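Side-chain contacts in tryptophan halogenase (Shewanella frigidimarina, PDB 2PYX), which probably acts as a flavin-dependent monooxygenase of the tryptophan halogenase family, with FAD as its likely cofactor: residues A376-P381 and D387-R392; G19-G24 and W370-L375; L25-H30 and Q187-T192. All coordinates share one frame; numbering follows the deposited sequence. Where two conformers were deposited one is given.

Contact 1. Residues A376-P381 and D387-R392; sequences AQQLPP and DTISAR
Gln378, the first residue to leave helical conformation after helix 363-377, meets Arg392 and Ile389 of helix 383-413 with both its side chain and its carbonyl. Its CG lies anti to the carbonyl carbon (chi1 -63°) and the chain runs on extended, which carries the amide across to the arginine. There OE1 takes two hydrogen bonds from one guanidinium group, side-on: Arg392 NE donates to Gln378 OE1 at 2.9 Å, in the carbonyl plane, and Arg392 NH2 donates to the same OE1 at 3.2 Å from above that plane. The oxygen sits at the edge of the guanidinium and close to its plane, although the amide as a whole is turned 50° from it. Two donors on one oxygen hold OE1 in place, and their presence supports the assignment of this atom as oxygen rather than NE2. Shortening Gln378 to an alanine would probably leave NE and NH2 of Arg392 without this shared acceptor and the long arginine side chain freer to swing. Beside the polar pair, Ile389 CG2 packs 3.6 Å from the backbone O of Gln378. Leu379 takes little part, its CB directed away from this helix. At Pro380 the chain comes closest to the helix backbone, its CA 6.8 Å from that of Ile389, and Ile389 CD1 presses on Pro380 CA at 3.6 Å. Pro381 adds its ring, CD lying 3.9 Å from Ile389 CD1, so the end of the isoleucine lies against two consecutive prolines. This is the packing of a short connection between two consecutive helices, away from the annotated sites. Trp343 of strand 343-344 touches both Pro380 and Ile389, while Leu379 packs on His30 of helix 16-31, and the backbone of Pro381 is hydrogen-bonded to that of Ile7.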
# COMPACT_ATOMS: atom_id res chain seq x y z
N ALA A 376 0.34 17.34 6.59
CA ALA A 376 -0.57 18.40 6.18
C ALA A 376 -1.58 18.74 7.29
O ALA A 376 -1.92 19.92 7.49
CB ALA A 376 -1.29 18.00 4.90
N GLN A 377 -2.05 17.72 8.02
CA GLN A 377 -3.00 17.94 9.11
C GLN A 377 -2.37 18.46 10.40
O GLN A 377 -3.06 19.04 11.23
CB GLN A 377 -3.75 16.66 9.40
CG GLN A 377 -4.55 16.18 8.23
CD GLN A 377 -5.35 14.96 8.51
OE1 GLN A 377 -6.46 15.05 9.03
NE2 GLN A 377 -4.84 13.82 8.11
N GLN A 378 -1.07 18.28 10.53
CA GLN A 378 -0.35 18.68 11.73
C GLN A 378 0.83 19.59 11.40
O GLN A 378 1.89 19.48 11.99
CB GLN A 378 0.15 17.45 12.47
CG GLN A 378 -0.98 16.57 12.94
CD GLN A 378 -0.59 15.64 14.06
OE1 GLN A 378 -0.05 16.06 15.06
NE2 GLN A 378 -0.85 14.37 13.88
N LEU A 379 0.64 20.53 10.48
CA LEU A 379 1.71 21.42 10.11
C LEU A 379 2.14 22.18 11.36
O LEU A 379 1.33 22.82 12.03
CB LEU A 379 1.20 22.39 9.04
CG LEU A 379 2.18 23.50 8.65
CD1 LEU A 379 3.26 22.96 7.79
CD2 LEU A 379 1.47 24.65 7.97
N PRO A 380 3.41 22.07 11.72
CA PRO A 380 3.78 22.76 12.96
C PRO A 380 3.66 24.27 12.86
O PRO A 380 4.06 24.85 11.84
CB PRO A 380 5.24 22.37 13.16
CG PRO A 380 5.46 21.19 12.32
CD PRO A 380 4.55 21.35 11.15
N PRO A 381 3.11 24.92 13.91
CA PRO A 381 3.07 26.38 13.87
C PRO A 381 4.41 27.04 13.72
O PRO A 381 4.54 28.04 13.02
CB PRO A 381 2.43 26.73 15.21
CG PRO A 381 1.52 25.54 15.52
CD PRO A 381 2.34 24.36 15.04
N ASP A 387 8.83 19.83 17.99
CA ASP A 387 9.22 18.53 18.54
C ASP A 387 8.06 17.81 19.24
O ASP A 387 8.04 16.57 19.31
CB ASP A 387 10.37 18.65 19.51
CG ASP A 387 11.71 19.02 18.86
OD1 ASP A 387 11.82 19.24 17.63
OD2 ASP A 387 12.70 19.11 19.65
N THR A 388 7.07 18.54 19.73
CA THR A 388 5.88 17.93 20.31
C THR A 388 5.12 17.21 19.23
O THR A 388 4.63 16.10 19.42
CB THR A 388 4.99 18.98 20.99
OG1 THR A 388 5.77 19.56 22.04
CG2 THR A 388 3.72 18.42 21.58
N ILE A 389 5.06 17.84 18.06
CA ILE A 389 4.35 17.23 16.94
C ILE A 389 5.18 16.09 16.35
O ILE A 389 4.64 15.00 16.10
CB ILE A 389 4.00 18.28 15.87
CG1 ILE A 389 2.90 19.21 16.43
CG2 ILE A 389 3.54 17.62 14.60
CD1 ILE A 389 2.74 20.51 15.61
N SER A 390 6.48 16.27 16.17
CA SER A 390 7.27 15.20 15.58
C SER A 390 7.28 13.98 16.49
O SER A 390 7.26 12.83 16.01
CB SER A 390 8.66 15.63 15.25
OG SER A 390 9.40 16.06 16.35
N ALA A 391 7.31 14.22 17.81
CA ALA A 391 7.31 13.06 18.73
C ALA A 391 6.05 12.22 18.54
O ALA A 391 6.11 10.98 18.53
CB ALA A 391 7.43 13.52 20.15
N ARG A 392 4.87 12.84 18.43
CA ARG A 392 3.64 12.05 18.34
C ARG A 392 3.49 11.43 16.94
O ARG A 392 2.98 10.31 16.79
CB ARG A 392 2.42 12.86 18.79
CG ARG A 392 2.00 13.98 17.87
CD ARG A 392 1.09 14.94 18.70
NE ARG A 392 0.45 15.95 17.90
CZ ARG A 392 -0.30 16.93 18.39
NH1 ARG A 392 -0.41 17.07 19.69
NH2 ARG A 392 -0.88 17.79 17.56

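Contact 2. Residues G19-G24 and W370-L375; sequences GWITAG and WTASTL
Thr22 and Ala372 make a close, buried helix-to-helix contact between helix 16-31, which follows the first strand of the nucleotide-binding fold, and helix 363-377, far along the chain. The small residues permit the approach: the CA atoms of Thr22 and Ala372 are 5.0 Å apart, and the interface is made by van der Waals contact. Ala372 CB points at the other helix and lies 3.8 Å from Thr22 CA, resting almost on the backbone. Ala372 CB is also 3.7 Å from Thr22 OG1. That hydroxyl stands anti to the carbonyl carbon (chi1 -58°), a setting that lets it hydrogen-bond to the backbone O of Ala18 one turn earlier; its polar need is thus met within its own helix, and it can lie beside a methyl in a buried place. Ile21 contributes more loosely, its CG2 4.5 Å from Ala372 CB. On the far helix, Thr374 OG1 donates to Trp370 O at 2.7 Å, while Thr374 N reaches this oxygen from the opposite face of the carbonyl plane, so one acceptor serves both backbone and side chain. Thr374 OG1 also stands 3.0 Å above one face of the Trp370 indole, toward its rim. Gly19 belongs to a GxGxxG sequence consistent with a Rossmann-type dinucleotide fold, and Ile21 lies near Thr17, a predicted FAD-binding residue; the contact therefore lies on the helix that follows the probable cofactor loop. Around it, Ile21 packs on Met66 and Thr69 of helix 65-73, and Trp20 reaches Leu181 and Cys185 of helix 174-187. Ile350, just beyond strand 347-349, touches both Thr22 and Thr371, whereas Trp370 faces helix 383-413, where His400 meets its ring edge-to-face.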
# COMPACT_ATOMS: atom_id res chain seq x y z
N GLY A 19 7.33 12.43 -3.50
CA GLY A 19 7.47 13.87 -3.50
C GLY A 19 6.24 14.59 -3.98
O GLY A 19 5.80 15.57 -3.34
N TRP A 20 5.66 14.10 -5.08
CA TRP A 20 4.50 14.80 -5.64
C TRP A 20 3.21 14.58 -4.87
O TRP A 20 2.39 15.49 -4.77
CB TRP A 20 4.32 14.51 -7.12
CG TRP A 20 5.44 15.08 -7.92
CD1 TRP A 20 6.48 14.40 -8.51
CD2 TRP A 20 5.67 16.46 -8.17
NE1 TRP A 20 7.33 15.28 -9.14
CE2 TRP A 20 6.85 16.55 -8.95
CE3 TRP A 20 5.00 17.64 -7.83
CZ2 TRP A 20 7.37 17.77 -9.36
CZ3 TRP A 20 5.50 18.83 -8.27
CH2 TRP A 20 6.69 18.88 -9.03
N ILE A 21 3.02 13.41 -4.28
CA ILE A 21 1.84 13.28 -3.42
C ILE A 21 1.96 14.23 -2.23
O ILE A 21 0.98 14.86 -1.81
CB ILE A 21 1.63 11.83 -2.96
CG1 ILE A 21 1.09 11.00 -4.14
CG2 ILE A 21 0.67 11.74 -1.75
CD1 ILE A 21 1.11 9.49 -3.89
N THR A 22 3.17 14.33 -1.67
CA THR A 22 3.40 15.24 -0.56
C THR A 22 3.09 16.68 -0.98
O THR A 22 2.42 17.41 -0.29
CB THR A 22 4.84 15.12 -0.01
OG1 THR A 22 5.07 13.76 0.41
CG2 THR A 22 5.06 16.06 1.16
N ALA A 23 3.66 17.11 -2.10
CA ALA A 23 3.44 18.47 -2.58
C ALA A 23 1.96 18.77 -2.75
O ALA A 23 1.46 19.81 -2.32
CB ALA A 23 4.17 18.68 -3.89
N GLY A 24 1.25 17.84 -3.37
CA GLY A 24 -0.17 18.05 -3.65
C GLY A 24 -1.03 18.11 -2.41
O GLY A 24 -1.92 18.97 -2.28
N TRP A 370 -0.17 8.32 4.22
CA TRP A 370 -0.32 8.55 5.65
C TRP A 370 0.63 9.66 6.08
O TRP A 370 0.24 10.58 6.79
CB TRP A 370 -0.06 7.26 6.49
CG TRP A 370 -0.00 7.63 7.92
CD1 TRP A 370 -1.09 7.91 8.74
CD2 TRP A 370 1.16 7.91 8.70
NE1 TRP A 370 -0.65 8.31 9.97
CE2 TRP A 370 0.72 8.32 9.99
CE3 TRP A 370 2.53 7.82 8.47
CZ2 TRP A 370 1.61 8.70 10.99
CZ3 TRP A 370 3.40 8.17 9.49
CH2 TRP A 370 2.94 8.61 10.73
N THR A 371 1.89 9.56 5.69
CA THR A 371 2.86 10.49 6.22
C THR A 371 2.57 11.93 5.72
O THR A 371 2.59 12.91 6.48
CB THR A 371 4.31 10.11 5.87
OG1 THR A 371 4.55 8.71 6.09
CG2 THR A 371 5.25 10.92 6.74
N ALA A 372 2.28 12.05 4.43
CA ALA A 372 2.01 13.35 3.82
C ALA A 372 0.72 13.95 4.37
O ALA A 372 0.66 15.15 4.66
CB ALA A 372 1.95 13.22 2.30
N SER A 373 -0.32 13.14 4.45
CA SER A 373 -1.59 13.64 4.97
C SER A 373 -1.45 14.05 6.45
O SER A 373 -2.02 15.05 6.88
CB SER A 373 -2.75 12.64 4.79
OG SER A 373 -2.54 11.43 5.51
N THR A 374 -0.69 13.28 7.22
CA THR A 374 -0.46 13.60 8.62
C THR A 374 0.28 14.90 8.75
O THR A 374 -0.09 15.74 9.56
CB THR A 374 0.30 12.44 9.30
OG1 THR A 374 -0.55 11.29 9.25
CG2 THR A 374 0.61 12.76 10.71
N LEU A 375 1.32 15.08 7.96
CA LEU A 375 2.06 16.35 8.01
C LEU A 375 1.14 17.51 7.63
O LEU A 375 1.16 18.56 8.28
CB LEU A 375 3.25 16.29 7.06
CG LEU A 375 4.01 17.60 6.92
CD1 LEU A 375 4.61 18.02 8.28
CD2 LEU A 375 5.07 17.46 5.86

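Contact 3. Residues L25-H30 and Q187-T192; sequences LLAAEH and QKLGVT
Ala27 CB points from helix 16-31 toward the loop 187-192 and meets its backbone as well as its side chains. Ala27 CB lies 3.8 Å from Leu189 O and 3.9 Å from Leu189 CB, so the leucine touches it with the root of its side chain. Leu189 CG, anti to the carbonyl carbon (chi1 -57°), leads the rest of the chain on past the alanine, and its CD1 comes to 3.9 Å from Gly24 O, a turn back along the helix. Val191 supplies a second, looser touch through CG2, 4.3 Å from Ala27 CB. Between these two residues Gly190 adopts positive phi (70°), and the chain turns there toward strand 192-195. That strand is the outermost parallel neighbour of strand 44-49 in the sheet of the Rossmann-type nucleotide-binding fold, so the contact packs the helix after the first strand against the loop that leads into this edge strand. Ile45 of strand 44-49 touches both Ala27 and Val191. Behind the loop, His184 and Cys185 of helix 174-187 pack on Leu189 and Val191 respectively, while Leu26 faces Leu375 and Ala376 of helix 363-377.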
# COMPACT_ATOMS: atom_id res chain seq x y z
N LEU A 25 -0.78 17.18 -1.49
CA LEU A 25 -1.56 17.16 -0.25
C LEU A 25 -1.30 18.42 0.60
O LEU A 25 -2.21 18.99 1.16
CB LEU A 25 -1.33 15.88 0.54
CG LEU A 25 -1.96 14.63 -0.08
CD1 LEU A 25 -1.48 13.43 0.73
CD2 LEU A 25 -3.48 14.71 -0.11
N LEU A 26 -0.04 18.84 0.69
CA LEU A 26 0.27 20.06 1.43
C LEU A 26 -0.40 21.30 0.79
O LEU A 26 -1.01 22.08 1.49
CB LEU A 26 1.79 20.31 1.47
CG LEU A 26 2.54 19.39 2.43
CD1 LEU A 26 4.04 19.61 2.24
CD2 LEU A 26 2.16 19.61 3.88
N ALA A 27 -0.24 21.45 -0.53
CA ALA A 27 -0.77 22.63 -1.22
C ALA A 27 -2.29 22.64 -1.13
O ALA A 27 -2.89 23.67 -0.87
CB ALA A 27 -0.33 22.64 -2.68
N ALA A 28 -2.92 21.49 -1.35
CA ALA A 28 -4.37 21.44 -1.34
C ALA A 28 -4.92 21.79 0.05
O ALA A 28 -5.94 22.50 0.20
CB ALA A 28 -4.88 20.09 -1.81
N GLU A 29 -4.27 21.29 1.10
CA GLU A 29 -4.76 21.50 2.46
C GLU A 29 -4.61 22.95 2.91
O GLU A 29 -5.49 23.45 3.60
CB GLU A 29 -4.08 20.55 3.46
CG GLU A 29 -4.44 20.75 4.90
CD GLU A 29 -5.88 20.44 5.24
OE1 GLU A 29 -6.67 19.99 4.38
OE2 GLU A 29 -6.25 20.67 6.41
N HIS A 30 -3.50 23.60 2.54
CA HIS A 30 -3.20 24.93 3.10
C HIS A 30 -3.40 26.12 2.16
O HIS A 30 -3.64 27.23 2.62
CB HIS A 30 -1.77 24.95 3.64
CG HIS A 30 -1.64 24.07 4.84
ND1 HIS A 30 -2.05 24.47 6.09
CD2 HIS A 30 -1.26 22.78 4.95
CE1 HIS A 30 -1.88 23.46 6.94
NE2 HIS A 30 -1.43 22.41 6.26
N GLN A 187 1.09 23.37 -12.24
CA GLN A 187 0.22 24.23 -13.08
C GLN A 187 -1.07 24.68 -12.40
O GLN A 187 -1.62 25.72 -12.74
CB GLN A 187 -0.10 23.56 -14.41
CG GLN A 187 1.18 23.12 -15.21
CD GLN A 187 2.22 24.25 -15.36
OE1 GLN A 187 1.97 25.25 -16.04
NE2 GLN A 187 3.39 24.10 -14.70
N LYS A 188 -1.52 23.93 -11.40
CA LYS A 188 -2.74 24.26 -10.71
C LYS A 188 -2.56 24.54 -9.22
O LYS A 188 -3.33 25.33 -8.66
CB LYS A 188 -3.74 23.15 -10.92
CG LYS A 188 -4.14 22.92 -12.41
CD LYS A 188 -5.14 21.79 -12.49
CE LYS A 188 -5.77 21.59 -13.86
NZ LYS A 188 -6.87 20.51 -13.81
N LEU A 189 -1.55 23.95 -8.58
CA LEU A 189 -1.37 24.11 -7.13
C LEU A 189 -0.18 24.96 -6.72
O LEU A 189 0.11 25.08 -5.55
CB LEU A 189 -1.29 22.74 -6.44
CG LEU A 189 -2.46 21.78 -6.63
CD1 LEU A 189 -2.22 20.54 -5.81
CD2 LEU A 189 -3.76 22.43 -6.24
N GLY A 190 0.48 25.63 -7.67
CA GLY A 190 1.51 26.61 -7.33
C GLY A 190 2.83 26.11 -6.75
O GLY A 190 3.60 26.90 -6.16
N VAL A 191 3.11 24.82 -6.93
CA VAL A 191 4.36 24.24 -6.48
C VAL A 191 5.50 24.64 -7.44
O VAL A 191 5.36 24.55 -8.67
CB VAL A 191 4.23 22.72 -6.34
CG1 VAL A 191 5.55 22.08 -5.94
CG2 VAL A 191 3.15 22.43 -5.28
N THR A 192 6.60 25.11 -6.86
CA THR A 192 7.81 25.43 -7.63
C THR A 192 8.63 24.18 -7.84
O THR A 192 8.90 23.44 -6.89
CB THR A 192 8.62 26.49 -6.93
OG1 THR A 192 7.83 27.69 -6.80
CG2 THR A 192 9.91 26.79 -7.72

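From the N terminus, helix 16-31 supplies first 19-24 and then 25-30, one segment to each of two contacts. Contact 3 closes the shorter loop, of 156 residues, at 187-192; contact 2 spans 345 residues to 370-375 and encloses contact 3 entirely. Contact 1 then follows in series, a local turn of five intervening residues that begins where 370-375 ends. Helix 16-31 thus joins the loop before strand 192-195 to helix 363-377, and contact 1 carries the connection on to helix 383-413. Direct touches bind the set: Leu25 CD1 packs 3.8 Å from Ala372 CB, and His30 NE2 is probably hydrogen-bonded to Ala376 O at 2.8 Å.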